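Lysin (PDB 6ILU) probably directs a Bacillus phage endolysin to its target by binding the bacterial cell wall, through a cell-wall-binding region built of SH3b-type beta domains. Local coordinates at residues E10-L16 with K43-F49; W79-R83 with E110-A114; R117-V122 with E132-I137. The contacts are given in a common frame with arbitrary orientation. Residues are numbered along the deposited sequence.

Contact 1: residues E10-L16 with K43-F49; sequences EGIGVAL and KIPYKVF. With EDO (1,2-ethanediol), chain J.
Gly11, at phi/psi 91/167°, is the oddity: a CB would jam against Glu10 O and clash with Lys47 CD. Strand 13-16 runs antiparallel to strand 46-48, axes 4.5 Å apart and 136° between directions, a marked twist consistent with an SH3b-type fold. Ala15 and Tyr46 form a hydrogen-bonded pair (Ala15 N to Tyr46 O and Tyr46 N to Ala15 O, both 2.9 Å), and Val14 faces Lys47 as the non-hydrogen-bonded pair. Val48 N donates to Gly13 O (2.9 Å), Ile12 N to Val48 O (2.8 Å). Val48 (chi1 t) packs CG1 on Ile12 CG1 and CG2 on Ala15 CB, both 3.7 Å. Lys47 NZ (chi t, t, m, t) forms a salt bridge with Glu10 OE2 (chi1 p, chi2 t; 3.3 Å), its hydrogen bond weak, and a water joins NZ to Glu10 O. Ethanediol O1 accepts from Gly11 N and O2 donates to Phe49 O, both 2.8 Å. Strand 13-17 lies between strands 46-52 and 75-84, while Val48 and Ala15 reach Ile61 of strand 60-62.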
loop_
_atom_site.group_PDB
_atom_site.type_symbol
_atom_site.label_atom_id
_atom_site.label_comp_id
_atom_site.label_asym_id
_atom_site.label_seq_id
_atom_site.Cartn_x
_atom_site.Cartn_y
_atom_site.Cartn_z
ATOM N N GLU A 10 0.101 1.294 -11.185
ATOM C CA GLU A 10 0.323 0.097 -10.381
ATOM C C GLU A 10 0.945 0.548 -9.074
ATOM O O GLU A 10 1.525 1.635 -9.025
ATOM C CB GLU A 10 1.249 -0.909 -11.050
ATOM C CG GLU A 10 2.622 -0.347 -11.381
ATOM C CD GLU A 10 3.565 -1.376 -12.056
ATOM O OE1 GLU A 10 3.129 -2.528 -12.331
ATOM O OE2 GLU A 10 4.749 -1.013 -12.290
ATOM N N GLY A 11 0.836 -0.280 -8.047
ATOM C CA GLY A 11 1.554 0.004 -6.798
ATOM C C GLY A 11 0.790 0.819 -5.785
ATOM O O GLY A 11 -0.212 1.467 -6.110
ATOM N N ILE A 12 1.326 0.848 -4.559
ATOM C CA ILE A 12 0.720 1.634 -3.486
ATOM C C ILE A 12 1.733 2.535 -2.789
ATOM O O ILE A 12 1.380 3.244 -1.842
ATOM C CB ILE A 12 0.035 0.743 -2.450
ATOM C CG1 ILE A 12 1.024 -0.296 -1.875
ATOM C CG2 ILE A 12 -1.205 0.013 -3.072
ATOM C CD1 ILE A 12 0.467 -1.036 -0.612
ATOM N N GLY A 13 3.003 2.522 -3.216
ATOM C CA GLY A 13 3.978 3.411 -2.575
ATOM C C GLY A 13 5.381 3.081 -3.079
ATOM O O GLY A 13 5.530 2.211 -3.953
ATOM N N VAL A 14 6.379 3.755 -2.539
ATOM C CA VAL A 14 7.784 3.531 -2.886
ATOM C C VAL A 14 8.608 3.430 -1.587
ATOM O O VAL A 14 8.543 4.323 -0.725
ATOM C CB VAL A 14 8.328 4.683 -3.785
ATOM C CG1 VAL A 14 9.799 4.471 -4.081
ATOM C CG2 VAL A 14 7.524 4.791 -5.095
ATOM N N ALA A 15 9.418 2.381 -1.464
ATOM C CA ALA A 15 10.211 2.090 -0.246
ATOM C C ALA A 15 11.723 2.236 -0.482
ATOM O O ALA A 15 12.228 1.853 -1.537
ATOM C CB ALA A 15 9.906 0.664 0.214
ATOM N N LEU A 16 12.428 2.806 0.481
ATOM C CA LEU A 16 13.877 2.894 0.415
ATOM C C LEU A 16 14.470 2.379 1.721
ATOM O O LEU A 16 14.033 2.795 2.780
ATOM C CB LEU A 16 14.276 4.355 0.182
ATOM C CG LEU A 16 15.775 4.596 0.127
ATOM C CD1 LEU A 16 16.337 4.059 -1.223
ATOM C CD2 LEU A 16 15.958 6.091 0.254
ATOM N N LYS A 43 20.779 -0.738 -2.685
ATOM C CA LYS A 43 19.878 0.269 -2.168
ATOM C C LYS A 43 19.443 1.251 -3.248
ATOM O O LYS A 43 20.207 2.117 -3.662
ATOM C CB LYS A 43 20.547 1.035 -1.025
ATOM C CG LYS A 43 19.629 2.074 -0.425
ATOM C CD LYS A 43 20.335 2.674 0.786
ATOM C CE LYS A 43 19.478 3.769 1.384
ATOM N NZ LYS A 43 19.946 4.250 2.687
ATOM N N ILE A 44 18.221 1.062 -3.728
ATOM C CA ILE A 44 17.552 1.977 -4.642
ATOM C C ILE A 44 16.086 2.029 -4.216
ATOM O O ILE A 44 15.625 1.152 -3.486
ATOM C CB ILE A 44 17.630 1.508 -6.111
ATOM C CG1 ILE A 44 17.146 0.073 -6.211
ATOM C CG2 ILE A 44 19.021 1.641 -6.677
ATOM C CD1 ILE A 44 16.856 -0.326 -7.631
ATOM N N PRO A 45 15.333 3.025 -4.693
ATOM C CA PRO A 45 13.894 2.961 -4.381
ATOM C C PRO A 45 13.214 1.745 -5.046
ATOM O O PRO A 45 13.507 1.448 -6.208
ATOM C CB PRO A 45 13.345 4.271 -4.960
ATOM C CG PRO A 45 14.517 5.184 -5.071
ATOM C CD PRO A 45 15.712 4.288 -5.351
ATOM N N TYR A 46 12.333 1.056 -4.311
ATOM C CA TYR A 46 11.587 -0.082 -4.833
ATOM C C TYR A 46 10.094 0.192 -4.757
ATOM O O TYR A 46 9.611 0.584 -3.707
ATOM C CB TYR A 46 11.905 -1.351 -4.039
ATOM C CG TYR A 46 13.334 -1.849 -4.253
ATOM C CD1 TYR A 46 13.670 -2.554 -5.393
ATOM C CD2 TYR A 46 14.323 -1.597 -3.299
ATOM C CE1 TYR A 46 14.977 -3.021 -5.600
ATOM C CE2 TYR A 46 15.644 -2.043 -3.488
ATOM C CZ TYR A 46 15.951 -2.761 -4.642
ATOM O OH TYR A 46 17.252 -3.187 -4.825
ATOM N N LYS A 47 9.362 -0.049 -5.851
ATOM C CA LYS A 47 7.911 0.095 -5.817
ATOM C C LYS A 47 7.285 -0.966 -4.897
ATOM O O LYS A 47 7.726 -2.117 -4.858
ATOM C CB LYS A 47 7.312 -0.008 -7.227
ATOM C CG LYS A 47 5.793 0.369 -7.254
ATOM C CD LYS A 47 5.273 0.574 -8.704
ATOM C CE LYS A 47 5.996 1.732 -9.383
ATOM N NZ LYS A 47 5.581 1.845 -10.812
ATOM N N VAL A 48 6.307 -0.546 -4.101
ATOM C CA VAL A 48 5.569 -1.432 -3.208
ATOM C C VAL A 48 4.248 -1.812 -3.889
ATOM O O VAL A 48 3.495 -0.926 -4.346
ATOM C CB VAL A 48 5.253 -0.711 -1.892
ATOM C CG1 VAL A 48 4.384 -1.581 -1.006
ATOM C CG2 VAL A 48 6.593 -0.337 -1.144
ATOM N N PHE A 49 3.959 -3.113 -3.931
ATOM C CA PHE A 49 2.762 -3.579 -4.611
ATOM C C PHE A 49 1.626 -3.982 -3.678
ATOM O O PHE A 49 0.463 -3.971 -4.121
ATOM C CB PHE A 49 3.128 -4.746 -5.558
ATOM C CG PHE A 49 4.014 -4.289 -6.668
ATOM C CD1 PHE A 49 5.376 -4.462 -6.596
ATOM C CD2 PHE A 49 3.481 -3.567 -7.730
ATOM C CE1 PHE A 49 6.201 -3.952 -7.595
ATOM C CE2 PHE A 49 4.295 -3.069 -8.761
ATOM C CZ PHE A 49 5.667 -3.246 -8.682
HETATM C C1 EDO J . -1.828 -2.672 -8.272
HETATM O O1 EDO J . -0.567 -2.553 -8.948
HETATM C C2 EDO J . -1.501 -3.392 -6.973
HETATM O O2 EDO J . -0.545 -2.573 -6.290
HETATM O O HOH W 1 2.963 3.123 -10.726
#

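Contact 2: residues W79-R83 with E110-A114; sequences WYKVR and EVYNA. With EDO (1,2-ethanediol), chain K; SO4 (sulfate ion), chain D; EDO (1,2-ethanediol), chain I.
Lys81 NZ donates to Asn113 OD1 (2.8 Å), and both side chains hold one sulfate, through Lys81 NZ to O4 (3.1 Å) and Asn113 ND2 to O3 (2.7 Å). This polar cluster sits on an antiparallel pairing in an SH3b-type beta domain, between extended segments whose end-to-end directions differ by 135°. Val82 and Tyr112 are the hydrogen-bonded pair (Val82 N to Tyr112 O 2.8 Å, Tyr112 N to Val82 O 3.0 Å). Lys81 faces Asn113 as the non-hydrogen-bonded pair, and Ala114 N closes on Tyr80 O at 2.9 Å. Lys81 (m, m, t, t) thereby shares a face with Asn113 (chi1 m). The sulfate and the ethanediols probably come from the crystallisation liquor: one diol bonds Tyr112 OH, another Arg83 NE and NH2, while Arg83 NH2 is also salt-bridged to the terminal carboxylate of Lys140. On the other face, Val82 (chi1 t) sets CG2 3.9 Å from Ala114 CB, and Val122 and Val135 close over Val82. Tyr80 CB meets Ala114 CB at 4.1 Å; the Trp79 ring meets Trp53 with planes about 45° apart. At the outer end Val111 CG1 lies over one face of the Arg83 guanidinium, and Val111 CG2 is 3.6 Å from Arg83 NE.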
loop_
_atom_site.group_PDB
_atom_site.type_symbol
_atom_site.label_atom_id
_atom_site.label_comp_id
_atom_site.label_asym_id
_atom_site.label_seq_id
_atom_site.Cartn_x
_atom_site.Cartn_y
_atom_site.Cartn_z
ATOM N N TRP A 79 4.106 6.532 0.760
ATOM C CA TRP A 79 2.861 5.882 0.300
ATOM C C TRP A 79 2.218 6.721 -0.790
ATOM O O TRP A 79 2.306 7.971 -0.787
ATOM C CB TRP A 79 1.901 5.705 1.471
ATOM C CG TRP A 79 2.439 4.833 2.534
ATOM C CD1 TRP A 79 2.991 5.245 3.734
ATOM C CD2 TRP A 79 2.506 3.408 2.536
ATOM N NE1 TRP A 79 3.394 4.164 4.464
ATOM C CE2 TRP A 79 3.105 3.015 3.760
ATOM C CE3 TRP A 79 2.152 2.411 1.613
ATOM C CZ2 TRP A 79 3.338 1.689 4.085
ATOM C CZ3 TRP A 79 2.371 1.080 1.952
ATOM C CH2 TRP A 79 2.969 0.726 3.171
ATOM N N TYR A 80 1.609 6.043 -1.753
ATOM C CA TYR A 80 0.755 6.746 -2.691
ATOM C C TYR A 80 -0.426 7.360 -1.933
ATOM O O TYR A 80 -0.927 6.799 -0.962
ATOM C CB TYR A 80 0.276 5.800 -3.788
ATOM C CG TYR A 80 1.363 5.388 -4.760
ATOM C CD1 TYR A 80 2.635 5.969 -4.732
ATOM C CD2 TYR A 80 1.092 4.420 -5.735
ATOM C CE1 TYR A 80 3.598 5.606 -5.658
ATOM C CE2 TYR A 80 2.035 4.045 -6.632
ATOM C CZ TYR A 80 3.294 4.629 -6.594
ATOM O OH TYR A 80 4.243 4.237 -7.511
ATOM N N LYS A 81 -0.831 8.551 -2.373
ATOM C CA LYS A 81 -1.878 9.334 -1.721
ATOM C C LYS A 81 -3.172 9.260 -2.524
ATOM O O LYS A 81 -3.180 9.434 -3.766
ATOM C CB LYS A 81 -1.438 10.808 -1.571
ATOM C CG LYS A 81 -0.089 10.918 -0.883
ATOM C CD LYS A 81 -0.233 10.620 0.583
ATOM C CE LYS A 81 1.135 10.672 1.270
ATOM N NZ LYS A 81 0.994 10.524 2.728
ATOM N N VAL A 82 -4.261 9.015 -1.788
ATOM C CA VAL A 82 -5.581 8.820 -2.389
ATOM C C VAL A 82 -6.446 10.028 -2.092
ATOM O O VAL A 82 -6.613 10.397 -0.923
ATOM C CB VAL A 82 -6.245 7.514 -1.846
ATOM C CG1 VAL A 82 -7.602 7.244 -2.551
ATOM C CG2 VAL A 82 -5.293 6.277 -2.054
ATOM N N ARG A 83 -6.986 10.661 -3.142
ATOM C CA ARG A 83 -7.833 11.847 -2.953
ATOM C C ARG A 83 -9.086 11.713 -3.770
ATOM O O ARG A 83 -9.024 11.253 -4.900
ATOM C CB ARG A 83 -7.094 13.107 -3.358
ATOM C CG ARG A 83 -5.922 13.458 -2.446
ATOM C CD ARG A 83 -5.192 14.658 -3.066
ATOM N NE ARG A 83 -4.018 15.066 -2.299
ATOM C CZ ARG A 83 -2.786 14.619 -2.526
ATOM N NH1 ARG A 83 -2.558 13.724 -3.487
ATOM N NH2 ARG A 83 -1.771 15.070 -1.782
ATOM N N GLU A 110 -10.426 14.569 3.262
ATOM C CA GLU A 110 -9.149 14.004 3.738
ATOM C C GLU A 110 -8.313 13.382 2.606
ATOM O O GLU A 110 -8.862 12.925 1.593
ATOM C CB GLU A 110 -9.404 12.929 4.813
ATOM C CG GLU A 110 -10.237 13.382 6.026
ATOM C CD GLU A 110 -9.542 14.405 6.881
ATOM O OE1 GLU A 110 -10.247 15.222 7.528
ATOM O OE2 GLU A 110 -8.291 14.403 6.921
ATOM N N VAL A 111 -6.991 13.341 2.812
ATOM C CA VAL A 111 -6.087 12.558 1.944
ATOM C C VAL A 111 -5.733 11.243 2.665
ATOM O O VAL A 111 -5.474 11.262 3.876
ATOM C CB VAL A 111 -4.813 13.339 1.637
ATOM C CG1 VAL A 111 -3.875 12.533 0.722
ATOM C CG2 VAL A 111 -5.172 14.723 1.051
ATOM N N TYR A 112 -5.731 10.123 1.950
ATOM C CA TYR A 112 -5.420 8.828 2.553
ATOM C C TYR A 112 -4.173 8.206 1.976
ATOM O O TYR A 112 -3.750 8.561 0.878
ATOM C CB TYR A 112 -6.580 7.845 2.369
ATOM C CG TYR A 112 -7.889 8.411 2.863
ATOM C CD1 TYR A 112 -8.744 9.101 1.994
ATOM C CD2 TYR A 112 -8.251 8.265 4.190
ATOM C CE1 TYR A 112 -9.948 9.648 2.478
ATOM C CE2 TYR A 112 -9.450 8.814 4.693
ATOM C CZ TYR A 112 -10.285 9.491 3.801
ATOM O OH TYR A 112 -11.450 10.041 4.266
ATOM N N ASN A 113 -3.565 7.282 2.725
ATOM C CA ASN A 113 -2.527 6.438 2.125
ATOM C C ASN A 113 -3.132 5.200 1.503
ATOM O O ASN A 113 -4.039 4.587 2.088
ATOM C CB ASN A 113 -1.487 6.009 3.177
ATOM C CG ASN A 113 -0.626 7.141 3.644
ATOM O OD1 ASN A 113 -0.422 8.123 2.949
ATOM N ND2 ASN A 113 -0.098 7.001 4.844
ATOM N N ALA A 114 -2.657 4.831 0.301
ATOM C CA ALA A 114 -3.068 3.581 -0.360
ATOM C C ALA A 114 -2.544 2.393 0.453
ATOM O O ALA A 114 -1.328 2.278 0.594
ATOM C CB ALA A 114 -2.482 3.535 -1.761
HETATM C C1 EDO K . -3.353 18.321 -0.692
HETATM O O1 EDO K . -4.620 17.883 -1.225
HETATM C C2 EDO K . -3.202 17.824 0.734
HETATM O O2 EDO K . -2.119 16.888 0.757
HETATM S S SO4 D . 2.821 9.087 6.102
HETATM O O1 SO4 D . 3.626 7.862 6.113
HETATM O O2 SO4 D . 3.193 9.917 7.242
HETATM O O3 SO4 D . 1.402 8.771 6.177
HETATM O O4 SO4 D . 3.066 9.853 4.885
HETATM C C1 EDO I . -11.435 9.798 7.797
HETATM O O1 EDO I . -12.240 9.121 6.797
HETATM C C2 EDO I . -10.780 8.838 8.778
HETATM O O2 EDO I . -9.724 8.023 8.203
#

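Contact 3: residues R117-V122 with E132-I137. With SO4 (sulfate ion), chain C.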
loop_
_atom_site.group_PDB
_atom_site.type_symbol
_atom_site.label_atom_id
_atom_site.label_comp_id
_atom_site.label_asym_id
_atom_site.label_seq_id
_atom_site.Cartn_x
_atom_site.Cartn_y
_atom_site.Cartn_z
ATOM N N ARG A 117 -4.363 -2.381 -3.382
ATOM C CA ARG A 117 -5.178 -2.129 -4.576
ATOM C C ARG A 117 -5.453 -3.456 -5.234
ATOM O O ARG A 117 -4.506 -4.215 -5.587
ATOM C CB ARG A 117 -4.460 -1.226 -5.603
ATOM C CG ARG A 117 -4.274 0.190 -5.212
ATOM C CD ARG A 117 -3.307 0.804 -6.209
ATOM N NE ARG A 117 -3.942 1.157 -7.486
ATOM C CZ ARG A 117 -3.312 1.855 -8.425
ATOM N NH1 ARG A 117 -2.024 2.236 -8.277
ATOM N NH2 ARG A 117 -3.972 2.189 -9.533
ATOM N N VAL A 118 -6.743 -3.751 -5.431
ATOM C CA VAL A 118 -7.210 -5.038 -5.958
ATOM C C VAL A 118 -8.440 -4.813 -6.816
ATOM O O VAL A 118 -9.395 -4.179 -6.345
ATOM C CB VAL A 118 -7.623 -6.036 -4.818
ATOM C CG1 VAL A 118 -8.068 -7.329 -5.390
ATOM C CG2 VAL A 118 -6.472 -6.216 -3.829
ATOM N N GLY A 119 -8.451 -5.344 -8.039
ATOM C CA GLY A 119 -9.705 -5.396 -8.785
ATOM C C GLY A 119 -10.378 -4.068 -9.055
ATOM O O GLY A 119 -11.614 -4.028 -9.189
ATOM N N GLY A 120 -9.584 -3.012 -9.192
ATOM C CA GLY A 120 -10.142 -1.693 -9.467
ATOM C C GLY A 120 -10.605 -0.943 -8.235
ATOM O O GLY A 120 -11.349 0.063 -8.355
ATOM N N TYR A 121 -10.207 -1.418 -7.056
ATOM C CA TYR A 121 -10.551 -0.753 -5.796
ATOM C C TYR A 121 -9.283 -0.507 -5.016
ATOM O O TYR A 121 -8.362 -1.324 -5.077
ATOM C CB TYR A 121 -11.446 -1.633 -4.908
ATOM C CG TYR A 121 -12.878 -1.761 -5.426
ATOM C CD1 TYR A 121 -13.914 -1.186 -4.712
ATOM C CD2 TYR A 121 -13.162 -2.517 -6.558
ATOM C CE1 TYR A 121 -15.232 -1.304 -5.182
ATOM C CE2 TYR A 121 -14.482 -2.606 -7.038
ATOM C CZ TYR A 121 -15.487 -2.009 -6.314
ATOM O OH TYR A 121 -16.797 -2.102 -6.708
ATOM N N VAL A 122 -9.293 0.560 -4.227
ATOM C CA VAL A 122 -8.156 0.873 -3.349
ATOM C C VAL A 122 -8.615 0.949 -1.904
ATOM O O VAL A 122 -9.696 1.466 -1.598
ATOM C CB VAL A 122 -7.462 2.191 -3.813
ATOM C CG1 VAL A 122 -8.445 3.444 -3.863
ATOM C CG2 VAL A 122 -6.225 2.512 -2.929
ATOM N N GLU A 132 -11.561 2.850 -7.892
ATOM C CA GLU A 132 -10.492 3.771 -8.286
ATOM C C GLU A 132 -10.997 4.872 -9.206
ATOM O O GLU A 132 -10.342 5.918 -9.309
ATOM C CB GLU A 132 -9.341 3.025 -8.973
ATOM C CG GLU A 132 -8.623 2.095 -7.954
ATOM C CD GLU A 132 -7.315 1.496 -8.441
ATOM O OE1 GLU A 132 -6.879 1.785 -9.581
ATOM O OE2 GLU A 132 -6.735 0.714 -7.645
ATOM N N GLU A 133 -12.134 4.647 -9.885
ATOM C CA GLU A 133 -12.676 5.673 -10.779
ATOM C C GLU A 133 -13.033 6.953 -10.009
ATOM O O GLU A 133 -13.152 8.013 -10.625
ATOM C CB GLU A 133 -13.905 5.161 -11.546
ATOM C CG GLU A 133 -15.098 4.946 -10.701
ATOM C CD GLU A 133 -16.185 4.164 -11.410
ATOM O OE1 GLU A 133 -17.223 4.764 -11.725
ATOM O OE2 GLU A 133 -15.993 2.953 -11.650
ATOM N N HIS A 134 -13.230 6.861 -8.698
ATOM C CA HIS A 134 -13.664 8.037 -7.945
ATOM C C HIS A 134 -12.523 8.821 -7.295
ATOM O O HIS A 134 -12.758 9.870 -6.686
ATOM C CB HIS A 134 -14.647 7.625 -6.850
ATOM C CG HIS A 134 -15.930 7.057 -7.380
ATOM N ND1 HIS A 134 -16.680 7.694 -8.344
ATOM C CD2 HIS A 134 -16.614 5.935 -7.044
ATOM C CE1 HIS A 134 -17.754 6.968 -8.614
ATOM N NE2 HIS A 134 -17.751 5.911 -7.817
ATOM N N VAL A 135 -11.309 8.311 -7.407
ATOM C CA VAL A 135 -10.178 8.938 -6.718
ATOM C C VAL A 135 -8.967 9.069 -7.612
ATOM O O VAL A 135 -8.860 8.391 -8.627
ATOM C CB VAL A 135 -9.760 8.096 -5.476
ATOM C CG1 VAL A 135 -10.863 8.157 -4.382
ATOM C CG2 VAL A 135 -9.395 6.648 -5.884
ATOM N N THR A 136 -8.043 9.959 -7.243
ATOM C CA THR A 136 -6.704 9.933 -7.797
ATOM C C THR A 136 -5.780 9.203 -6.815
ATOM O O THR A 136 -5.969 9.282 -5.588
ATOM C CB THR A 136 -6.152 11.334 -8.065
ATOM O OG1 THR A 136 -6.257 12.162 -6.887
ATOM C CG2 THR A 136 -6.963 12.041 -9.229
ATOM N N ILE A 137 -4.794 8.494 -7.365
ATOM C CA ILE A 137 -3.796 7.763 -6.569
ATOM C C ILE A 137 -2.472 8.215 -7.113
ATOM O O ILE A 137 -2.154 7.906 -8.257
ATOM C CB ILE A 137 -3.923 6.238 -6.706
ATOM C CG1 ILE A 137 -5.314 5.763 -6.270
ATOM C CG2 ILE A 137 -2.754 5.486 -5.946
ATOM C CD1 ILE A 137 -5.595 4.253 -6.557
HETATM S S SO4 C . -20.053 3.567 -6.281
HETATM O O1 SO4 C . -20.650 2.243 -6.319
HETATM O O2 SO4 C . -18.838 3.620 -5.478
HETATM O O3 SO4 C . -19.767 3.880 -7.695
HETATM O O4 SO4 C . -21.025 4.493 -5.731
HETATM O O HOH W 2 -6.934 -2.043 -8.403
#
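A two-residue beta hairpin with a type I' turn, Val118 to Tyr121, is tied here to the 3-10 turn 132-134 that leads into strand 135-138, within an SH3b-type domain. The turn is closed by Val118 N to Tyr121 O (2.9 Å) and Tyr121 N to Val118 O (3.0 Å); Gly119 and Gly120 supply its two positive phi angles. Gly120 O accepts from Glu132 N (2.8 Å), while Gly120 N gives its hydrogen to a water at 2.9 Å. That water in turn donates to Glu132 OE2, also at 2.9 Å.

The carboxylate is well supplied. Glu132 OE2 receives Arg117 NE at 2.8 Å, and Glu132 OE1 receives Arg117 NH2 at 2.9 Å, a bidentate salt bridge with the carboxylate at the edge of the guanidinium. Arg117 NH1 donates to the backbone oxygens of Glu8 and Gly11, in the chain ahead of strand 13-17. Glu132 O accepts from Val135 N at 3.2 Å, within the 3-10 turn. His134 NE2 donates to O3 of a sulfate, probably from the crystallisation liquor (2.9 Å), which Tyr95 OH, Lys131 NZ and Asn93 ND2 also bind, and His134 ND1 pairs with Tyr86 OH.

Beneath the charges, Val122 CG1 packs on Val135 CG2 and Val122 CB on Ile137 CD1, each at 3.9 Å. Ile137 CD1 also lies over one face of the guanidinium, 3.6 Å from Arg117 NE.

Strand 75-84 is the common element: it pairs with strand 13-17 of contact 1, contains one side of contact 2 and borders strand 135-138 of contact 3. Ile12 O meets Tyr80 N (2.8 Å), Arg83 O meets Thr136 N (2.9 Å), and Gly11 O meets Arg117 NH1 (2.9 Å). All three are partly buried. Contacts 1 and 2 are strand pairings with buried aliphatic side chains on one face (Ala15 and Val48; Val82) and Lys47, or Lys81 and Asn113, on the other; contact 3 has one backbone bond across its segments, a salt bridge and a small apolar patch. Val82, Val122 and Val135 make one core shared by contacts 2 and 3, whereas Val48 packs on Ile61 and Leu63.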